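Local structure of lysine-sensitive aspartokinase 3 (Escherichia coli, 2J0W) at residues L35-A40 with Y203-L208; F140-V145 with V179-F184; A249-F254 with F299-L304; L388-G393 with N426-V431. The protein catalyses the ATP-dependent phosphorylation of L-aspartate, the first step toward lysine, and is feedback-inhibited by lysine. One frame throughout, in Å; residues are numbered along the deposited sequence.

How the interactions relate
From the N terminus, residues 35-40 meet 203-208 in interaction 1 and close a long loop of mostly helical chain. Interaction 2, between 140-145 and 179-184, falls wholly within that span. The two touch: their strands 33-38 and 178-182 are neighbours in the sheet of the kinase domain, and both reach the bound aspartate. Interactions 3 and 4 follow in series, and no loops cross. Interaction 3 joins the helix 245-253 to the strand 299-313. Interaction 4 pairs 388-393 with 426-431 in the ACT part. These two also touch, through neighbouring strands 299-313 and 386-393 and a bond from Glu-250 to Asn-426. The centres of interactions 2 and 4 lie about 36 Å apart.

Interaction 1 of 4, residues L35-A40 with Y203-L208; sequences LVVLSA and YTAALL. With ASP (aspartic acid), chain B.
Thr-204 OG1 is held by two backbone groups, the N-H of Phe-184 and the carbonyl oxygen of Gly-200. These bonds fix the rotation of the side chain, and its methyl CG2 lies 4.3 Å from Val-37 CG1. The rest of the contact is apolar, with no hydrogen bond between strand and helix. Val-37 uses both branches. CG1 is anti to the backbone N (chi1 172°) and serves Thr-204. CG2 lies over the helix backbone, 4.3 Å from Ala-205 CA, and meets Leu-208 CD1 at 4.1 Å. Ala-205 has only a methyl, so Val-37 comes close to the helix, with a CA to CA distance of 6.2 Å. Further back along the strand, Leu-35 CD2 rests on Leu-208 CB at 3.9 Å. These two leucine side chains cross at about a right angle. Past the strand end, Ser-39 OG approaches the substrate aspartate, 3.4 Å from its OD1, and is hydrogen-bonded to Ser-201 OG. The strand that packs on the helix thus leads into the aspartate pocket. Strand 35-38 and helix 203-208 run nearly antiparallel, at 158°. Strand 33-38 sits between strands 5-9 and 178-182 in the sheet of the amino acid kinase fold. Helix 200-211 covers the side of Leu-35 and Val-37, while Leu-38 packs on helix 108-131.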
loop_
_atom_site.group_PDB
_atom_site.type_symbol
_atom_site.label_atom_id
_atom_site.label_comp_id
_atom_site.label_asym_id
_atom_site.label_seq_id
_atom_site.Cartn_x
_atom_site.Cartn_y
_atom_site.Cartn_z
ATOM N N LEU A 35 -29.947 -21.499 22.154
ATOM C CA LEU A 35 -30.310 -20.457 21.208
ATOM C C LEU A 35 -30.046 -20.905 19.779
ATOM O O LEU A 35 -28.948 -21.363 19.444
ATOM C CB LEU A 35 -29.527 -19.174 21.502
ATOM C CG LEU A 35 -29.816 -17.938 20.638
ATOM C CD1 LEU A 35 -31.280 -17.523 20.712
ATOM C CD2 LEU A 35 -28.947 -16.816 21.128
ATOM N N VAL A 36 -31.063 -20.784 18.936
ATOM C CA VAL A 36 -30.905 -21.164 17.546
ATOM C C VAL A 36 -31.074 -19.911 16.699
ATOM O O VAL A 36 -31.904 -19.046 16.998
ATOM C CB VAL A 36 -31.947 -22.229 17.129
ATOM C CG1 VAL A 36 -31.714 -22.660 15.678
ATOM C CG2 VAL A 36 -31.847 -23.425 18.058
ATOM N N VAL A 37 -30.270 -19.807 15.652
ATOM C CA VAL A 37 -30.333 -18.661 14.774
ATOM C C VAL A 37 -30.604 -19.176 13.377
ATOM O O VAL A 37 -29.853 -20.003 12.858
ATOM C CB VAL A 37 -29.011 -17.880 14.830
ATOM C CG1 VAL A 37 -28.985 -16.791 13.775
ATOM C CG2 VAL A 37 -28.855 -17.276 16.211
ATOM N N LEU A 38 -31.689 -18.705 12.771
ATOM C CA LEU A 38 -32.047 -19.158 11.433
ATOM C C LEU A 38 -32.013 -18.056 10.405
ATOM O O LEU A 38 -32.316 -16.907 10.710
ATOM C CB LEU A 38 -33.459 -19.736 11.419
ATOM C CG LEU A 38 -33.832 -20.935 12.283
ATOM C CD1 LEU A 38 -35.314 -21.220 12.071
ATOM C CD2 LEU A 38 -32.984 -22.145 11.914
ATOM N N SER A 39 -31.626 -18.425 9.191
ATOM C CA SER A 39 -31.611 -17.508 8.065
ATOM C C SER A 39 -32.945 -17.888 7.444
ATOM O O SER A 39 -33.608 -18.802 7.923
ATOM C CB SER A 39 -30.503 -17.854 7.060
ATOM O OG SER A 39 -29.197 -17.629 7.556
ATOM N N ALA A 40 -33.341 -17.209 6.379
ATOM C CA ALA A 40 -34.593 -17.541 5.729
ATOM C C ALA A 40 -34.296 -18.742 4.846
ATOM O O ALA A 40 -33.138 -19.022 4.530
ATOM C CB ALA A 40 -35.074 -16.362 4.893
ATOM N N TYR A 203 -22.955 -13.568 11.409
ATOM C CA TYR A 203 -22.582 -12.484 12.282
ATOM C C TYR A 203 -23.513 -12.455 13.491
ATOM O O TYR A 203 -23.056 -12.357 14.633
ATOM C CB TYR A 203 -22.631 -11.175 11.492
ATOM C CG TYR A 203 -21.968 -10.006 12.170
ATOM C CD1 TYR A 203 -21.034 -10.197 13.189
ATOM C CD2 TYR A 203 -22.257 -8.699 11.776
ATOM C CE1 TYR A 203 -20.409 -9.115 13.797
ATOM C CE2 TYR A 203 -21.636 -7.613 12.376
ATOM C CZ TYR A 203 -20.712 -7.826 13.380
ATOM O OH TYR A 203 -20.065 -6.753 13.944
ATOM N N THR A 204 -24.814 -12.575 13.249
ATOM C CA THR A 204 -25.776 -12.550 14.341
ATOM C C THR A 204 -25.482 -13.638 15.365
ATOM O O THR A 204 -25.608 -13.430 16.570
ATOM C CB THR A 204 -27.216 -12.757 13.829
ATOM O OG1 THR A 204 -27.555 -11.709 12.918
ATOM C CG2 THR A 204 -28.198 -12.749 14.991
ATOM N N ALA A 205 -25.097 -14.806 14.880
ATOM C CA ALA A 205 -24.831 -15.919 15.774
ATOM C C ALA A 205 -23.659 -15.625 16.686
ATOM O O ALA A 205 -23.723 -15.895 17.876
ATOM C CB ALA A 205 -24.578 -17.180 14.976
ATOM N N ALA A 206 -22.587 -15.078 16.130
ATOM C CA ALA A 206 -21.422 -14.735 16.935
ATOM C C ALA A 206 -21.765 -13.614 17.917
ATOM O O ALA A 206 -21.350 -13.649 19.074
ATOM C CB ALA A 206 -20.279 -14.301 16.035
ATOM N N LEU A 207 -22.538 -12.631 17.453
ATOM C CA LEU A 207 -22.922 -11.474 18.270
ATOM C C LEU A 207 -23.673 -11.807 19.552
ATOM O O LEU A 207 -23.318 -11.328 20.636
ATOM C CB LEU A 207 -23.760 -10.494 17.435
ATOM C CG LEU A 207 -23.040 -9.848 16.243
ATOM C CD1 LEU A 207 -24.060 -9.258 15.281
ATOM C CD2 LEU A 207 -22.058 -8.790 16.731
ATOM N N LEU A 208 -24.720 -12.614 19.421
ATOM C CA LEU A 208 -25.541 -13.011 20.563
ATOM C C LEU A 208 -24.776 -13.973 21.476
ATOM O O LEU A 208 -25.043 -14.056 22.683
ATOM C CB LEU A 208 -26.833 -13.662 20.061
ATOM C CG LEU A 208 -27.686 -12.789 19.133
ATOM C CD1 LEU A 208 -28.454 -13.655 18.154
ATOM C CD2 LEU A 208 -28.624 -11.952 19.960
HETATM N N ASP B . -30.811 -14.367 4.764
HETATM C CA ASP B . -29.692 -13.482 4.448
HETATM C C ASP B . -29.213 -13.860 3.030
HETATM O O ASP B . -29.913 -14.660 2.361
HETATM C CB ASP B . -28.587 -13.628 5.540
HETATM C CG ASP B . -27.840 -14.978 5.608
HETATM O OD1 ASP B . -28.154 -15.884 4.775
HETATM O OD2 ASP B . -26.931 -15.143 6.501
HETATM O OXT ASP B . -28.108 -13.373 2.610
#

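Interaction 2 of 4, residues F140-V145 with V179-F184; sequences FDVRKV and VITQGF. With ASP (aspartic acid), chain B.
Thr-181 OG1 donates to Phe-140 O at 2.7 Å, from above the carbonyl plane. Phe-140 N in turn donates to Ile-180 O at 2.8 Å, so both backbone polar groups of Phe-140 are bound to the strand. Two residues on, a side chain takes over: Val-142 N donates to Gln-182 OE1 at 2.9 Å. Gln-182 reaches it by a bend, with chi2 at -70° folding CD round. A second, weak bond runs from Val-142 N to Thr-181 OG1. Within 140-145, Arg-143 NH2 makes a salt bridge to Asp-141 OD2 at 2.8 Å, and Arg-143 NH1 is also bonded to Thr-193 OG1. The packing lies around these bonds. Phe-140 CB touches Val-179 CG1 at 3.6 Å, and Thr-181 CG2 meets Val-142 CG1 at the same distance. At the far end of 179-184, one face of the Phe-184 ring covers the bound aspartate, whose CA lies 3.7 Å above the ring centre. An alanine here would remove the ring and would probably leave the aspartate CA without its flat cover, the ligand freer to shift on that side. Strand 178-182 lies between strands 137-139 and 33-38 in the kinase sheet. Helix 159-176 packs on Phe-140 and Val-145. Helix 108-131 meets Ile-180, and it also reaches Gln-182 and Phe-184.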
loop_
_atom_site.group_PDB
_atom_site.type_symbol
_atom_site.label_atom_id
_atom_site.label_comp_id
_atom_site.label_asym_id
_atom_site.label_seq_id
_atom_site.Cartn_x
_atom_site.Cartn_y
_atom_site.Cartn_z
ATOM N N PHE A 140 -38.654 -15.784 19.198
ATOM C CA PHE A 140 -38.185 -14.509 19.735
ATOM C C PHE A 140 -37.746 -13.578 18.615
ATOM O O PHE A 140 -37.067 -14.007 17.686
ATOM C CB PHE A 140 -37.014 -14.729 20.687
ATOM C CG PHE A 140 -36.590 -13.488 21.405
ATOM C CD1 PHE A 140 -37.375 -12.961 22.425
ATOM C CD2 PHE A 140 -35.422 -12.828 21.051
ATOM C CE1 PHE A 140 -36.999 -11.783 23.089
ATOM C CE2 PHE A 140 -35.034 -11.648 21.708
ATOM C CZ PHE A 140 -35.824 -11.127 22.729
ATOM N N ASP A 141 -38.115 -12.305 18.724
ATOM C CA ASP A 141 -37.779 -11.286 17.715
ATOM C C ASP A 141 -36.444 -10.572 18.016
ATOM O O ASP A 141 -36.425 -9.600 18.782
ATOM C CB ASP A 141 -38.915 -10.254 17.661
ATOM C CG ASP A 141 -38.748 -9.246 16.536
ATOM O OD1 ASP A 141 -37.597 -8.927 16.150
ATOM O OD2 ASP A 141 -39.785 -8.755 16.045
ATOM N N VAL A 142 -35.340 -11.018 17.408
ATOM C CA VAL A 142 -34.049 -10.389 17.682
ATOM C C VAL A 142 -34.099 -8.894 17.661
ATOM O O VAL A 142 -33.333 -8.240 18.362
ATOM C CB VAL A 142 -32.933 -10.758 16.689
ATOM C CG1 VAL A 142 -32.178 -11.976 17.169
ATOM C CG2 VAL A 142 -33.501 -10.942 15.311
ATOM N N ARG A 143 -34.981 -8.334 16.855
ATOM C CA ARG A 143 -35.047 -6.885 16.781
ATOM C C ARG A 143 -35.205 -6.226 18.146
ATOM O O ARG A 143 -34.813 -5.072 18.330
ATOM C CB ARG A 143 -36.153 -6.467 15.821
ATOM C CG ARG A 143 -35.834 -6.881 14.401
ATOM C CD ARG A 143 -36.936 -6.508 13.455
ATOM N NE ARG A 143 -38.143 -7.272 13.739
ATOM C CZ ARG A 143 -39.269 -7.174 13.040
ATOM N NH1 ARG A 143 -39.353 -6.343 12.000
ATOM N NH2 ARG A 143 -40.318 -7.897 13.396
ATOM N N LYS A 144 -35.751 -6.955 19.114
ATOM C CA LYS A 144 -35.902 -6.398 20.459
ATOM C C LYS A 144 -34.525 -6.251 21.096
ATOM O O LYS A 144 -34.341 -5.464 22.024
ATOM C CB LYS A 144 -36.747 -7.308 21.345
ATOM C CG LYS A 144 -38.162 -7.540 20.875
ATOM C CD LYS A 144 -38.855 -8.522 21.812
ATOM C CE LYS A 144 -40.171 -9.027 21.238
ATOM N NZ LYS A 144 -40.647 -10.221 21.994
ATOM N N VAL A 145 -33.552 -7.003 20.591
ATOM C CA VAL A 145 -32.213 -6.952 21.142
ATOM C C VAL A 145 -31.095 -6.465 20.243
ATOM O O VAL A 145 -30.214 -5.736 20.701
ATOM C CB VAL A 145 -31.827 -8.313 21.695
ATOM C CG1 VAL A 145 -30.325 -8.489 21.647
ATOM C CG2 VAL A 145 -32.338 -8.429 23.132
ATOM N N VAL A 179 -35.094 -21.155 22.656
ATOM C CA VAL A 179 -35.397 -19.910 21.978
ATOM C C VAL A 179 -34.931 -19.895 20.537
ATOM O O VAL A 179 -33.764 -20.101 20.237
ATOM C CB VAL A 179 -34.772 -18.744 22.728
ATOM C CG1 VAL A 179 -35.093 -17.432 22.027
ATOM C CG2 VAL A 179 -35.293 -18.742 24.155
ATOM N N ILE A 180 -35.871 -19.657 19.641
ATOM C CA ILE A 180 -35.575 -19.609 18.224
ATOM C C ILE A 180 -35.746 -18.160 17.785
ATOM O O ILE A 180 -36.789 -17.538 18.046
ATOM C CB ILE A 180 -36.538 -20.527 17.447
ATOM C CG1 ILE A 180 -36.528 -21.909 18.099
ATOM C CG2 ILE A 180 -36.135 -20.621 15.981
ATOM C CD1 ILE A 180 -35.141 -22.428 18.367
ATOM N N THR A 181 -34.717 -17.609 17.149
ATOM C CA THR A 181 -34.793 -16.234 16.686
ATOM C C THR A 181 -34.134 -16.099 15.312
ATOM O O THR A 181 -33.627 -17.086 14.758
ATOM C CB THR A 181 -34.155 -15.270 17.713
ATOM O OG1 THR A 181 -34.416 -13.927 17.305
ATOM C CG2 THR A 181 -32.629 -15.503 17.847
ATOM N N GLN A 182 -34.122 -14.888 14.765
ATOM C CA GLN A 182 -33.558 -14.679 13.429
ATOM C C GLN A 182 -32.254 -13.905 13.304
ATOM O O GLN A 182 -32.041 -12.898 13.973
ATOM C CB GLN A 182 -34.615 -14.015 12.542
ATOM C CG GLN A 182 -35.364 -12.869 13.199
ATOM C CD GLN A 182 -36.311 -13.313 14.295
ATOM O OE1 GLN A 182 -36.538 -12.581 15.261
ATOM N NE2 GLN A 182 -36.880 -14.506 14.150
ATOM N N GLY A 183 -31.372 -14.372 12.435
ATOM C CA GLY A 183 -30.126 -13.655 12.242
ATOM C C GLY A 183 -30.330 -12.682 11.095
ATOM O O GLY A 183 -31.431 -12.616 10.541
ATOM N N PHE A 184 -29.289 -11.921 10.754
ATOM C CA PHE A 184 -29.334 -10.973 9.637
ATOM C C PHE A 184 -30.088 -9.650 9.860
ATOM O O PHE A 184 -29.754 -8.634 9.231
ATOM C CB PHE A 184 -29.907 -11.693 8.414
ATOM C CG PHE A 184 -30.072 -10.828 7.203
ATOM C CD1 PHE A 184 -28.983 -10.151 6.661
ATOM C CD2 PHE A 184 -31.291 -10.793 6.524
ATOM C CE1 PHE A 184 -29.096 -9.461 5.440
ATOM C CE2 PHE A 184 -31.422 -10.104 5.294
ATOM C CZ PHE A 184 -30.320 -9.441 4.751
HETATM N N ASP B . -30.811 -14.367 4.764
HETATM C CA ASP B . -29.692 -13.482 4.448
HETATM C C ASP B . -29.213 -13.860 3.030
HETATM O O ASP B . -29.913 -14.660 2.361
HETATM C CB ASP B . -28.587 -13.628 5.540
HETATM C CG ASP B . -27.840 -14.978 5.608
HETATM O OD1 ASP B . -28.154 -15.884 4.775
HETATM O OD2 ASP B . -26.931 -15.143 6.501
HETATM O OXT ASP B . -28.108 -13.373 2.610
#

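Interaction 3 of 4, residues A249-F254 with F299-L304; sequences AEMATF and FRALAL
Ala-303 packs its methyl against backbone oxygens at the end of a helix. Its CB is 3.6 Å from Phe-254 O and 3.8 Å from Met-251 O. The only side-chain carbon near it across the contact is Phe-254 CB, at 4.1 Å. No hydrogen bond joins the two segments. The second touch is methyl to methyl: Met-251 CE lies 3.4 Å from Ala-301 CB. The methionine chain bends at its last torsion (chi3 78°), which turns CE to the strand. The same side chain also touches the bound ADP, so it lies between the nucleotide and strand 299-313. This strand carries a classic beta bulge, in which Arg-300 and Ala-301 both face Ile-392 of the neighbouring strand. Two small residues, Ala-301 and Ala-303, let the helix end come close. The contact thus joins helix 245-253 to the sheet of the ACT part. In the last turn of the helix, Ala-249 O accepts from Thr-253 N and OG1, which come from opposite faces of its plane, the hydroxyl at 2.8 Å. The Phe-254 ring turns off from the strand. Glu-250 OE1 lies at its edge, in the ring plane, and the Glu-250 carboxylate is hydrogen-bonded to Ser-423 OG and Asn-426 ND2. Thr-253 CG2 lies over one ring face near the rim. Phe-254 also packs on Ser-345 of the second subunit.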
loop_
_atom_site.group_PDB
_atom_site.type_symbol
_atom_site.label_atom_id
_atom_site.label_comp_id
_atom_site.label_asym_id
_atom_site.label_seq_id
_atom_site.Cartn_x
_atom_site.Cartn_y
_atom_site.Cartn_z
ATOM N N ALA A 249 -10.235 -15.612 10.008
ATOM C CA ALA A 249 -10.722 -14.248 9.961
ATOM C C ALA A 249 -10.347 -13.671 8.612
ATOM O O ALA A 249 -11.172 -13.068 7.925
ATOM C CB ALA A 249 -10.086 -13.434 11.064
ATOM N N GLU A 250 -9.092 -13.889 8.230
ATOM C CA GLU A 250 -8.586 -13.392 6.962
ATOM C C GLU A 250 -9.117 -14.181 5.771
ATOM O O GLU A 250 -9.216 -13.641 4.663
ATOM C CB GLU A 250 -7.050 -13.376 6.970
ATOM C CG GLU A 250 -6.464 -12.101 7.587
ATOM C CD GLU A 250 -4.952 -11.965 7.400
ATOM O OE1 GLU A 250 -4.439 -12.382 6.337
ATOM O OE2 GLU A 250 -4.277 -11.421 8.309
ATOM N N MET A 251 -9.458 -15.451 5.996
ATOM C CA MET A 251 -10.016 -16.290 4.933
ATOM C C MET A 251 -11.373 -15.725 4.560
ATOM O O MET A 251 -11.681 -15.540 3.380
ATOM C CB MET A 251 -10.211 -17.736 5.399
ATOM C CG MET A 251 -8.949 -18.585 5.418
ATOM S SD MET A 251 -9.330 -20.331 5.638
ATOM C CE MET A 251 -9.885 -20.772 3.939
ATOM N N ALA A 252 -12.185 -15.450 5.574
ATOM C CA ALA A 252 -13.512 -14.915 5.333
ATOM C C ALA A 252 -13.378 -13.572 4.632
ATOM O O ALA A 252 -13.971 -13.347 3.576
ATOM C CB ALA A 252 -14.270 -14.756 6.649
ATOM N N THR A 253 -12.561 -12.701 5.211
ATOM C CA THR A 253 -12.361 -11.374 4.670
ATOM C C THR A 253 -11.975 -11.351 3.206
ATOM O O THR A 253 -12.386 -10.454 2.469
ATOM C CB THR A 253 -11.300 -10.610 5.468
ATOM O OG1 THR A 253 -11.711 -10.519 6.838
ATOM C CG2 THR A 253 -11.126 -9.200 4.910
ATOM N N PHE A 254 -11.198 -12.333 2.771
ATOM C CA PHE A 254 -10.769 -12.358 1.380
ATOM C C PHE A 254 -11.556 -13.252 0.444
ATOM O O PHE A 254 -11.137 -13.480 -0.693
ATOM C CB PHE A 254 -9.283 -12.692 1.301
ATOM C CG PHE A 254 -8.408 -11.666 1.968
ATOM C CD1 PHE A 254 -7.469 -12.042 2.925
ATOM C CD2 PHE A 254 -8.551 -10.316 1.672
ATOM C CE1 PHE A 254 -6.690 -11.083 3.578
ATOM C CE2 PHE A 254 -7.776 -9.351 2.323
ATOM C CZ PHE A 254 -6.846 -9.738 3.277
ATOM N N PHE A 299 0.986 -22.744 4.594
ATOM C CA PHE A 299 -0.096 -22.422 3.672
ATOM C C PHE A 299 -1.359 -23.173 4.069
ATOM O O PHE A 299 -1.421 -24.389 3.906
ATOM C CB PHE A 299 0.273 -22.825 2.240
ATOM C CG PHE A 299 1.557 -22.221 1.737
ATOM C CD1 PHE A 299 1.890 -20.905 2.029
ATOM C CD2 PHE A 299 2.407 -22.957 0.918
ATOM C CE1 PHE A 299 3.044 -20.325 1.514
ATOM C CE2 PHE A 299 3.564 -22.392 0.392
ATOM C CZ PHE A 299 3.885 -21.069 0.693
ATOM N N ARG A 300 -2.364 -22.463 4.584
ATOM C CA ARG A 300 -3.612 -23.116 4.973
ATOM C C ARG A 300 -4.542 -23.238 3.791
ATOM O O ARG A 300 -5.032 -24.322 3.492
ATOM C CB ARG A 300 -4.353 -22.335 6.055
ATOM C CG ARG A 300 -3.844 -22.517 7.462
ATOM C CD ARG A 300 -4.419 -23.730 8.179
ATOM N NE ARG A 300 -4.106 -23.622 9.601
ATOM C CZ ARG A 300 -4.323 -24.560 10.517
ATOM N NH1 ARG A 300 -4.865 -25.721 10.177
ATOM N NH2 ARG A 300 -3.994 -24.328 11.784
ATOM N N ALA A 301 -4.783 -22.120 3.117
ATOM C CA ALA A 301 -5.703 -22.134 1.997
ATOM C C ALA A 301 -5.610 -20.939 1.074
ATOM O O ALA A 301 -4.789 -20.049 1.252
ATOM C CB ALA A 301 -7.115 -22.248 2.523
ATOM N N LEU A 302 -6.480 -20.949 0.075
ATOM C CA LEU A 302 -6.575 -19.884 -0.904
ATOM C C LEU A 302 -8.013 -19.384 -0.841
ATOM O O LEU A 302 -8.940 -20.164 -0.630
ATOM C CB LEU A 302 -6.275 -20.419 -2.302
ATOM C CG LEU A 302 -4.905 -21.073 -2.481
ATOM C CD1 LEU A 302 -4.834 -21.714 -3.852
ATOM C CD2 LEU A 302 -3.803 -20.031 -2.309
ATOM N N ALA A 303 -8.190 -18.079 -1.009
ATOM C CA ALA A 303 -9.511 -17.458 -0.976
ATOM C C ALA A 303 -9.665 -16.560 -2.192
ATOM O O ALA A 303 -8.730 -15.855 -2.585
ATOM C CB ALA A 303 -9.677 -16.650 0.298
ATOM N N LEU A 304 -10.853 -16.590 -2.782
ATOM C CA LEU A 304 -11.156 -15.791 -3.962
ATOM C C LEU A 304 -12.238 -14.762 -3.650
ATOM O O LEU A 304 -13.242 -15.082 -3.018
ATOM C CB LEU A 304 -11.630 -16.714 -5.081
ATOM C CG LEU A 304 -12.177 -16.098 -6.366
ATOM C CD1 LEU A 304 -11.043 -15.499 -7.202
ATOM C CD2 LEU A 304 -12.896 -17.193 -7.148
#

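Interaction 4 of 4, residues L388-G393 with N426-V431; sequences LVALIG and NLCFLV
Val-389 lies under the ring of Phe-429, the two side chains side by side and pointing the same way. Val-389 CB sits 4.0 Å from the ring centroid, 18° off the normal, in a CH-pi contact. Its CG1 adds a touch to Phe-429 CZ at 3.7 Å. Phe-429 CG stands between the backbone N and the carbonyl carbon (chi1 61°), and the ring folds over the neighbouring strand. An alanine in place of Phe-429 would probably leave Val-389 without its cover and open a gap toward Val-406 of helix 402-407. On the other face of the sheet, Leu-388 CD1 reaches Cys-428 CB at 3.4 Å and Leu-430 CD2 at 3.7 Å. Ala-390 CB meets Cys-428 SG at 3.6 Å. Between the two faces, four backbone hydrogen bonds join the antiparallel strands. Val-389 and Phe-429 form one hydrogen-bonded pair, with Val-389 N to Phe-429 O the shortest bond at 2.7 Å. Leu-391 and Leu-427 form the other. At the polar edge, Asn-426 ND2 is bonded to Glu-250 OE1 and to Ser-345 OG of the second subunit. This is an ACT-domain strand pair with helix 402-407 on the Phe-429 face. The contact is thus largely apolar on both faces and joined by backbone bonds. The buried amide of Asn-426 ties it to helix 245-253 and to the second subunit.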
loop_
_atom_site.group_PDB
_atom_site.type_symbol
_atom_site.label_atom_id
_atom_site.label_comp_id
_atom_site.label_asym_id
_atom_site.label_seq_id
_atom_site.Cartn_x
_atom_site.Cartn_y
_atom_site.Cartn_z
ATOM N N LEU A 388 -9.748 -10.860 -6.677
ATOM C CA LEU A 388 -8.655 -10.954 -5.710
ATOM C C LEU A 388 -8.369 -12.392 -5.303
ATOM O O LEU A 388 -9.293 -13.161 -5.026
ATOM C CB LEU A 388 -8.974 -10.173 -4.434
ATOM C CG LEU A 388 -7.941 -10.383 -3.314
ATOM C CD1 LEU A 388 -6.743 -9.510 -3.584
ATOM C CD2 LEU A 388 -8.519 -10.040 -1.961
ATOM N N VAL A 389 -7.087 -12.749 -5.261
ATOM C CA VAL A 389 -6.680 -14.081 -4.832
ATOM C C VAL A 389 -5.779 -13.916 -3.605
ATOM O O VAL A 389 -4.780 -13.196 -3.640
ATOM C CB VAL A 389 -5.926 -14.859 -5.943
ATOM C CG1 VAL A 389 -5.364 -16.158 -5.378
ATOM C CG2 VAL A 389 -6.875 -15.192 -7.078
ATOM N N ALA A 390 -6.146 -14.583 -2.522
ATOM C CA ALA A 390 -5.392 -14.495 -1.286
ATOM C C ALA A 390 -4.852 -15.837 -0.814
ATOM O O ALA A 390 -5.529 -16.852 -0.921
ATOM C CB ALA A 390 -6.274 -13.907 -0.210
ATOM N N LEU A 391 -3.630 -15.841 -0.292
ATOM C CA LEU A 391 -3.037 -17.055 0.253
ATOM C C LEU A 391 -2.908 -16.847 1.743
ATOM O O LEU A 391 -2.245 -15.918 2.194
ATOM C CB LEU A 391 -1.648 -17.312 -0.308
ATOM C CG LEU A 391 -0.886 -18.337 0.550
ATOM C CD1 LEU A 391 -1.544 -19.698 0.433
ATOM C CD2 LEU A 391 0.561 -18.417 0.110
ATOM N N ILE A 392 -3.535 -17.707 2.518
ATOM C CA ILE A 392 -3.449 -17.559 3.949
ATOM C C ILE A 392 -2.613 -18.657 4.559
ATOM O O ILE A 392 -2.713 -19.828 4.175
ATOM C CB ILE A 392 -4.835 -17.551 4.576
ATOM C CG1 ILE A 392 -5.576 -16.323 4.064
ATOM C CG2 ILE A 392 -4.739 -17.561 6.107
ATOM C CD1 ILE A 392 -6.826 -16.027 4.809
ATOM N N GLY A 393 -1.779 -18.255 5.511
ATOM C CA GLY A 393 -0.912 -19.188 6.187
ATOM C C GLY A 393 -0.316 -18.527 7.404
ATOM O O GLY A 393 -0.976 -17.725 8.075
ATOM N N ASN A 426 -1.069 -13.378 5.221
ATOM C CA ASN A 426 -1.543 -13.436 3.840
ATOM C C ASN A 426 -0.734 -12.723 2.764
ATOM O O ASN A 426 0.062 -11.821 3.036
ATOM C CB ASN A 426 -2.955 -12.875 3.762
ATOM C CG ASN A 426 -2.958 -11.366 3.634
ATOM O OD1 ASN A 426 -2.466 -10.816 2.638
ATOM N ND2 ASN A 426 -3.493 -10.683 4.643
ATOM N N LEU A 427 -1.014 -13.122 1.529
ATOM C CA LEU A 427 -0.404 -12.549 0.345
ATOM C C LEU A 427 -1.509 -12.517 -0.702
ATOM O O LEU A 427 -1.965 -13.569 -1.159
ATOM C CB LEU A 427 0.743 -13.423 -0.149
ATOM C CG LEU A 427 1.507 -12.862 -1.351
ATOM C CD1 LEU A 427 2.880 -13.493 -1.388
ATOM C CD2 LEU A 427 0.752 -13.111 -2.656
ATOM N N CYS A 428 -1.947 -11.326 -1.089
ATOM C CA CYS A 428 -3.018 -11.238 -2.074
ATOM C C CYS A 428 -2.575 -10.626 -3.377
ATOM O O CYS A 428 -1.520 -10.005 -3.468
ATOM C CB CYS A 428 -4.169 -10.404 -1.527
ATOM S SG CYS A 428 -4.518 -10.753 0.182
ATOM N N PHE A 429 -3.406 -10.803 -4.390
ATOM C CA PHE A 429 -3.131 -10.226 -5.683
ATOM C C PHE A 429 -4.352 -10.295 -6.587
ATOM O O PHE A 429 -5.253 -11.104 -6.374
ATOM C CB PHE A 429 -1.919 -10.901 -6.320
ATOM C CG PHE A 429 -2.086 -12.362 -6.560
ATOM C CD1 PHE A 429 -2.491 -12.833 -7.805
ATOM C CD2 PHE A 429 -1.789 -13.277 -5.562
ATOM C CE1 PHE A 429 -2.592 -14.208 -8.055
ATOM C CE2 PHE A 429 -1.886 -14.652 -5.797
ATOM C CZ PHE A 429 -2.286 -15.118 -7.044
ATOM N N LEU A 430 -4.388 -9.414 -7.576
ATOM C CA LEU A 430 -5.494 -9.365 -8.509
ATOM C C LEU A 430 -5.125 -10.046 -9.815
ATOM O O LEU A 430 -3.946 -10.202 -10.141
ATOM C CB LEU A 430 -5.900 -7.905 -8.786
ATOM C CG LEU A 430 -6.332 -7.054 -7.580
ATOM C CD1 LEU A 430 -6.869 -5.705 -8.064
ATOM C CD2 LEU A 430 -7.404 -7.785 -6.771
ATOM N N VAL A 431 -6.155 -10.465 -10.543
ATOM C CA VAL A 431 -6.018 -11.104 -11.851
ATOM C C VAL A 431 -7.349 -10.866 -12.557
ATOM O O VAL A 431 -8.389 -10.766 -11.908
ATOM C CB VAL A 431 -5.767 -12.634 -11.743
ATOM C CG1 VAL A 431 -4.523 -12.902 -10.916
ATOM C CG2 VAL A 431 -6.965 -13.331 -11.128
#